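Local coordinates for protein ubiquinone biosynthesis accessory factor UbiJ (PDB 6H6O) that binds hydrophobic ubiquinone biosynthetic intermediates through its SCP2 domain, the part in this model, and is essential for the stability of the Ubi complex in aerobic ubiquinone biosynthesis, at residues 92-98 with 116-120; 79-84 with 106-112. All blocks are in the same frame, centred on the assembly; numbering follows the deposited sequence.

Interaction 1. Residues 92-98 with 116-120; sequences LRDRQQL and VQNFV. With CA (calcium ion), chain H.
Val120 is the main bump, and the turn that leads into helix 95-104 is the hollow that takes it. Its CG1 pushes against the backbone at the start of the helix and lies 3.6 Å from the carbonyl carbon C of Asp94, with Leu92 O and Arg95 N a little farther off. CG1 reaches that far because it stands anti to the backbone N of Val120 (chi1 171°). The other methyl, CG2, goes to the leucines instead: it lies 3.9 Å from Leu98 CD2 and more loosely against Leu92 CD2.

Leu98 answers from the opposite segment. Its CD2 settles over the backbone of the second helix, 3.6 Å from Gln117 CA, and its CD1 faces Val116 CG2, so the forked end of the leucine rests between the side chains of Val116 and Val120, one turn apart. In the fold, this is where helix 95-104 packs through its first turn on helix 113-128 in the SCP2 domain, with Leu98 and Val116 also reaching strand 107-111. Asp94 is the N-cap of the first helix, its OD1 accepting from Gln97 N at 3.2 Å in a nearly straight bond.

Farther out, Arg95 and Gln117 close the edge of the contact. The arginine chain bends at chi2 (58°), which brings its guanidinium across the glutamine. Gln117 NE2 sits over the centre of one guanidinium face, 3.0 Å from Arg95 CZ, with the two planes 63° apart; the facing nitrogens are all donors, and no hydrogen bond joins the side chains. On the far side of Val120, water 1 links the two backbones, within hydrogen-bonding distance of Leu92 O and of Val120 O (2.8 Å). The next carbonyl, Arg93 O, binds a calcium ion at 2.5 Å, a site completed by Asp124, Glu127 and waters.

Interaction 2. Residues 79-84 with 106-112; sequences DCTVIA and ELEVQGD. With CA (calcium ion), chain F; LMR ((2S)-2-hydroxybutanedioic acid), chain E.
Thr81 and Gln110 pair through both backbone bonds, Thr81 N to Gln110 O and Gln110 N to Thr81 O (2.8 Å), and Ile83 and Glu108 repeat the pattern two residues on. Beyond Thr81, Asp112 N donates to Asp79 O at 2.8 Å and extends the ladder past the end of the strands. Between these rungs Val82 faces Val109 in a non-hydrogen-bonded pair, and the CA of Val82 makes a C-H...O contact with Glu108 O.

The side chains divide between two faces. On one, Ile83 CD1 packs against a face of the Gln110 amide, 3.7 Å from NE2, and beside the Glu108 carboxylate. That amide is tethered within its own strand: Gln110 NE2 donates to Glu108 OE2 at 2.9 Å, a bent bond (144°) arriving from above the carboxylate plane, and the bond holds the two polar chains together as a wall along the isoleucine. On the other face the packing is apolar. Cys80 SG, anti to its own N (chi1 179°), meets Val109 CG1 at 3.8 Å, and Leu107 CD1 lies against Ala84 CB, with Val82 CB a little farther away. Helices 95-104 and 113-128 cover this face.

At the Asp79 end, the carboxylate binds a calcium ion through both oxygens, OD1 at 2.4 Å, and its OD1 comes 2.7 Å from O2 of the bound hydroxybutanedioic acid. Val47 N, a hydrogen-bond partner of Asp79 OD2, helps to hold the carboxylate, while Asp112 OD1 accepts from Gln114 N and caps helix 113-128. Strand 47-52 borders the far edge of 80-84, leaving 107-111 outermost within the chain. This antiparallel pair ends a mixed five-stranded sheet with helices packed on it, the alpha/beta arrangement of the SCP2 fold.

How the interactions relate
The two contacts interlock along the chain, since their segments alternate: strand 80-84 leads to helix 95-104, and strand 107-111 to helix 113-128. Their centres are 12 Å apart, and they meet directly, interaction 1 lying on the apolar face of the sheet formed in interaction 2. Leu98 CD1 of the first reaches Leu107 CD2 of the second at 3.5 Å. Val116 does the same for the other helix, its CG2 lying 3.9 Å from Val82 CG1 and its CG1 touching Val109. The bound hydroxybutanedioic acid belongs to interaction 2; the side chain of Val116 in interaction 1 is about 11 Å from it. Each contact has its own calcium ion.

Interaction 1. Residues 92-98 with 116-120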
loop_
_atom_site.group_PDB
_atom_site.type_symbol
_atom_site.label_atom_id
_atom_site.label_comp_id
_atom_site.label_asym_id
_atom_site.label_seq_id
_atom_site.Cartn_x
_atom_site.Cartn_y
_atom_site.Cartn_z
ATOM N N LEU A 92 -10.505 -0.440 10.410
ATOM C CA LEU A 92 -10.327 0.663 11.345
ATOM C C LEU A 92 -11.252 1.867 11.022
ATOM O O LEU A 92 -10.783 2.992 10.839
ATOM C CB LEU A 92 -8.830 1.057 11.446
ATOM C CG LEU A 92 -7.873 -0.001 12.031
ATOM C CD1 LEU A 92 -6.416 0.386 11.806
ATOM C CD2 LEU A 92 -8.095 -0.185 13.508
ATOM N N ARG A 93 -12.577 1.613 10.990
ATOM C CA ARG A 93 -13.618 2.604 10.681
ATOM C C ARG A 93 -13.830 3.631 11.795
ATOM O O ARG A 93 -14.095 4.797 11.497
ATOM C CB ARG A 93 -14.945 1.915 10.325
ATOM C CG ARG A 93 -14.873 1.055 9.067
ATOM C CD ARG A 93 -16.115 0.203 8.886
ATOM N NE ARG A 93 -16.026 -0.636 7.690
ATOM C CZ ARG A 93 -15.539 -1.875 7.671
ATOM N NH1 ARG A 93 -15.500 -2.561 6.537
ATOM N NH2 ARG A 93 -15.088 -2.436 8.788
ATOM N N ASP A 94 -13.734 3.198 13.068
ATOM C CA ASP A 94 -13.933 4.050 14.249
ATOM C C ASP A 94 -13.326 3.409 15.506
ATOM O O ASP A 94 -12.820 2.286 15.430
ATOM C CB ASP A 94 -15.440 4.354 14.464
ATOM C CG ASP A 94 -16.375 3.161 14.338
ATOM O OD1 ASP A 94 -16.019 2.068 14.837
ATOM O OD2 ASP A 94 -17.484 3.334 13.783
ATOM N N ARG A 95 -13.377 4.121 16.656
ATOM C CA ARG A 95 -12.870 3.645 17.951
ATOM C C ARG A 95 -13.521 2.318 18.396
ATOM O O ARG A 95 -12.842 1.504 19.023
ATOM C CB ARG A 95 -12.986 4.751 19.039
ATOM C CG ARG A 95 -12.646 4.354 20.499
ATOM C CD ARG A 95 -11.242 3.790 20.706
ATOM N NE ARG A 95 -11.163 2.956 21.910
ATOM C CZ ARG A 95 -10.284 1.974 22.099
ATOM N NH1 ARG A 95 -9.402 1.672 21.158
ATOM N NH2 ARG A 95 -10.294 1.276 23.227
ATOM N N GLN A 96 -14.812 2.089 18.056
ATOM C CA GLN A 96 -15.531 0.857 18.409
ATOM C C GLN A 96 -14.829 -0.344 17.791
ATOM O O GLN A 96 -14.508 -1.310 18.492
ATOM C CB GLN A 96 -16.954 0.863 17.854
ATOM C CG GLN A 96 -17.860 1.963 18.330
ATOM C CD GLN A 96 -19.245 1.548 17.940
ATOM O OE1 GLN A 96 -19.709 1.797 16.821
ATOM N NE2 GLN A 96 -19.893 0.805 18.819
ATOM N N GLN A 97 -14.629 -0.280 16.462
ATOM C CA GLN A 97 -13.955 -1.291 15.670
ATOM C C GLN A 97 -12.534 -1.453 16.168
ATOM O O GLN A 97 -12.051 -2.584 16.257
ATOM C CB GLN A 97 -13.970 -0.910 14.179
ATOM C CG GLN A 97 -15.265 -1.291 13.463
ATOM C CD GLN A 97 -15.348 -2.780 13.204
ATOM O OE1 GLN A 97 -15.901 -3.545 14.003
ATOM N NE2 GLN A 97 -14.773 -3.227 12.093
ATOM N N LEU A 98 -11.878 -0.330 16.549
ATOM C CA LEU A 98 -10.520 -0.389 17.070
ATOM C C LEU A 98 -10.489 -1.181 18.385
ATOM O O LEU A 98 -9.624 -2.048 18.538
ATOM C CB LEU A 98 -9.915 1.030 17.216
ATOM C CG LEU A 98 -8.529 1.158 17.856
ATOM C CD1 LEU A 98 -7.456 0.462 17.017
ATOM C CD2 LEU A 98 -8.175 2.626 18.096
ATOM N N VAL A 116 -2.925 5.708 18.787
ATOM C CA VAL A 116 -3.673 4.988 17.744
ATOM C C VAL A 116 -5.189 5.349 17.819
ATOM O O VAL A 116 -5.817 5.509 16.777
ATOM C CB VAL A 116 -3.384 3.459 17.708
ATOM C CG1 VAL A 116 -3.856 2.759 18.987
ATOM C CG2 VAL A 116 -3.985 2.814 16.452
ATOM N N GLN A 117 -5.745 5.533 19.030
ATOM C CA GLN A 117 -7.150 5.960 19.166
ATOM C C GLN A 117 -7.361 7.320 18.473
ATOM O O GLN A 117 -8.328 7.478 17.720
ATOM C CB GLN A 117 -7.569 6.059 20.644
ATOM C CG GLN A 117 -7.721 4.698 21.322
ATOM C CD GLN A 117 -7.868 4.813 22.827
ATOM O OE1 GLN A 117 -7.582 5.844 23.439
ATOM N NE2 GLN A 117 -8.288 3.739 23.475
ATOM N N ASN A 118 -6.420 8.269 18.679
ATOM C CA ASN A 118 -6.490 9.610 18.076
ATOM C C ASN A 118 -6.273 9.544 16.569
ATOM O O ASN A 118 -6.937 10.261 15.834
ATOM C CB ASN A 118 -5.515 10.582 18.749
ATOM C CG ASN A 118 -5.937 10.902 20.168
ATOM O OD1 ASN A 118 -7.107 10.813 20.526
ATOM N ND2 ASN A 118 -5.007 11.308 21.007
ATOM N N PHE A 119 -5.403 8.647 16.115
ATOM C CA PHE A 119 -5.165 8.458 14.690
ATOM C C PHE A 119 -6.456 7.959 13.971
ATOM O O PHE A 119 -6.860 8.527 12.946
ATOM C CB PHE A 119 -3.974 7.512 14.453
ATOM C CG PHE A 119 -3.687 7.299 12.988
ATOM C CD1 PHE A 119 -3.144 8.321 12.209
ATOM C CD2 PHE A 119 -4.027 6.107 12.366
ATOM C CE1 PHE A 119 -2.896 8.138 10.842
ATOM C CE2 PHE A 119 -3.795 5.929 10.991
ATOM C CZ PHE A 119 -3.204 6.942 10.248
ATOM N N VAL A 120 -7.095 6.920 14.533
ATOM C CA VAL A 120 -8.345 6.324 14.028
ATOM C C VAL A 120 -9.490 7.386 14.064
ATOM O O VAL A 120 -10.222 7.534 13.079
ATOM C CB VAL A 120 -8.665 4.991 14.778
ATOM C CG1 VAL A 120 -10.066 4.455 14.440
ATOM C CG2 VAL A 120 -7.582 3.940 14.505
HETATM CA CA CA H . -15.316 5.805 9.554
HETATM O O HOH W 1 -10.911 5.716 11.049
HETATM O O HOH W 2 -12.770 5.793 9.106
HETATM O O HOH W 3 -17.661 6.858 9.599
#

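Interaction 2. Residues 79-84 with 106-112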
loop_
_atom_site.group_PDB
_atom_site.type_symbol
_atom_site.label_atom_id
_atom_site.label_comp_id
_atom_site.label_asym_id
_atom_site.label_seq_id
_atom_site.Cartn_x
_atom_site.Cartn_y
_atom_site.Cartn_z
ATOM N N ASP A 79 6.133 6.511 20.326
ATOM C CA ASP A 79 5.187 6.763 21.403
ATOM C C ASP A 79 4.155 5.646 21.482
ATOM O O ASP A 79 3.589 5.369 22.551
ATOM C CB ASP A 79 4.523 8.117 21.163
ATOM C CG ASP A 79 5.543 9.255 21.283
ATOM O OD1 ASP A 79 6.181 9.380 22.350
ATOM O OD2 ASP A 79 5.808 9.919 20.271
ATOM N N CYS A 80 3.914 5.018 20.336
ATOM C CA CYS A 80 2.952 3.934 20.183
ATOM C C CYS A 80 3.437 3.045 19.044
ATOM O O CYS A 80 3.964 3.545 18.037
ATOM C CB CYS A 80 1.561 4.498 19.896
ATOM S SG CYS A 80 0.266 3.246 19.661
ATOM N N THR A 81 3.283 1.728 19.224
ATOM C CA THR A 81 3.656 0.742 18.203
ATOM C C THR A 81 2.453 -0.170 17.993
ATOM O O THR A 81 1.876 -0.682 18.970
ATOM C CB THR A 81 4.917 -0.051 18.616
ATOM O OG1 THR A 81 5.997 0.866 18.798
ATOM C CG2 THR A 81 5.306 -1.129 17.568
ATOM N N VAL A 82 2.066 -0.346 16.730
ATOM C CA VAL A 82 0.935 -1.184 16.369
ATOM C C VAL A 82 1.436 -2.314 15.493
ATOM O O VAL A 82 2.307 -2.090 14.638
ATOM C CB VAL A 82 -0.281 -0.411 15.764
ATOM C CG1 VAL A 82 -0.828 0.616 16.748
ATOM C CG2 VAL A 82 0.079 0.271 14.453
ATOM N N ILE A 83 0.960 -3.538 15.769
ATOM C CA ILE A 83 1.342 -4.747 15.035
ATOM C C ILE A 83 0.057 -5.422 14.533
ATOM O O ILE A 83 -0.821 -5.740 15.334
ATOM C CB ILE A 83 2.243 -5.727 15.846
ATOM C CG1 ILE A 83 3.463 -5.004 16.489
ATOM C CG2 ILE A 83 2.703 -6.897 14.942
ATOM C CD1 ILE A 83 3.352 -4.798 17.966
ATOM N N ALA A 84 -0.064 -5.603 13.204
ATOM C CA ALA A 84 -1.265 -6.196 12.614
ATOM C C ALA A 84 -1.011 -6.610 11.167
ATOM O O ALA A 84 -0.074 -6.116 10.546
ATOM C CB ALA A 84 -2.401 -5.184 12.643
ATOM N N GLU A 106 -6.400 -9.049 16.851
ATOM C CA GLU A 106 -6.126 -8.776 15.433
ATOM C C GLU A 106 -5.158 -7.593 15.312
ATOM O O GLU A 106 -4.383 -7.514 14.361
ATOM C CB GLU A 106 -7.410 -8.481 14.666
ATOM C CG GLU A 106 -8.230 -9.720 14.362
ATOM C CD GLU A 106 -9.523 -9.433 13.638
ATOM O OE1 GLU A 106 -10.602 -9.512 14.271
ATOM O OE2 GLU A 106 -9.453 -9.094 12.436
ATOM N N LEU A 107 -5.194 -6.689 16.284
ATOM C CA LEU A 107 -4.293 -5.546 16.361
ATOM C C LEU A 107 -3.659 -5.534 17.750
ATOM O O LEU A 107 -4.381 -5.524 18.740
ATOM C CB LEU A 107 -5.041 -4.224 16.113
ATOM C CG LEU A 107 -4.167 -2.969 16.165
ATOM C CD1 LEU A 107 -3.726 -2.539 14.792
ATOM C CD2 LEU A 107 -4.886 -1.852 16.811
ATOM N N GLU A 108 -2.329 -5.561 17.818
ATOM C CA GLU A 108 -1.598 -5.515 19.084
ATOM C C GLU A 108 -1.056 -4.107 19.252
ATOM O O GLU A 108 -0.495 -3.545 18.310
ATOM C CB GLU A 108 -0.452 -6.546 19.099
ATOM C CG GLU A 108 0.263 -6.648 20.433
ATOM C CD GLU A 108 1.603 -7.359 20.422
ATOM O OE1 GLU A 108 1.746 -8.366 19.691
ATOM O OE2 GLU A 108 2.500 -6.925 21.181
ATOM N N VAL A 109 -1.252 -3.525 20.442
ATOM C CA VAL A 109 -0.777 -2.170 20.742
ATOM C C VAL A 109 0.266 -2.180 21.863
ATOM O O VAL A 109 0.061 -2.791 22.911
ATOM C CB VAL A 109 -1.929 -1.173 21.048
ATOM C CG1 VAL A 109 -1.389 0.240 21.275
ATOM C CG2 VAL A 109 -2.971 -1.161 19.936
ATOM N N GLN A 110 1.376 -1.472 21.636
ATOM C CA GLN A 110 2.440 -1.272 22.616
ATOM C C GLN A 110 2.583 0.242 22.800
ATOM O O GLN A 110 2.327 1.005 21.869
ATOM C CB GLN A 110 3.752 -1.889 22.119
ATOM C CG GLN A 110 3.722 -3.417 22.080
ATOM C CD GLN A 110 4.915 -4.045 21.399
ATOM O OE1 GLN A 110 5.849 -3.373 20.953
ATOM N NE2 GLN A 110 4.903 -5.362 21.289
ATOM N N GLY A 111 2.944 0.668 23.999
ATOM C CA GLY A 111 3.079 2.089 24.286
ATOM C C GLY A 111 1.753 2.763 24.548
ATOM O O GLY A 111 0.853 2.163 25.136
ATOM N N ASP A 112 1.622 4.025 24.113
ATOM C CA ASP A 112 0.446 4.840 24.373
ATOM C C ASP A 112 -0.735 4.525 23.445
ATOM O O ASP A 112 -0.780 4.987 22.308
ATOM C CB ASP A 112 0.817 6.343 24.348
ATOM C CG ASP A 112 -0.314 7.303 24.668
ATOM O OD1 ASP A 112 -1.354 6.844 25.200
ATOM O OD2 ASP A 112 -0.141 8.523 24.433
HETATM CA CA CA F . 7.605 11.176 21.597
HETATM C C1 LMR E . 7.974 5.699 25.326
HETATM O O1A LMR E . 8.780 5.281 26.134
HETATM O O1B LMR E . 7.662 5.079 24.213
HETATM C C2 LMR E . 7.268 7.033 25.503
HETATM O O2 LMR E . 7.062 7.694 24.261
HETATM C C3 LMR E . 5.942 6.884 26.238
HETATM C C4 LMR E . 4.841 6.307 25.379
HETATM O O4A LMR E . 4.143 7.217 24.742
HETATM O O4B LMR E . 4.609 5.117 25.321
HETATM O O HOH W 4 9.162 9.611 20.800
HETATM O O HOH W 5 8.155 12.518 19.826
#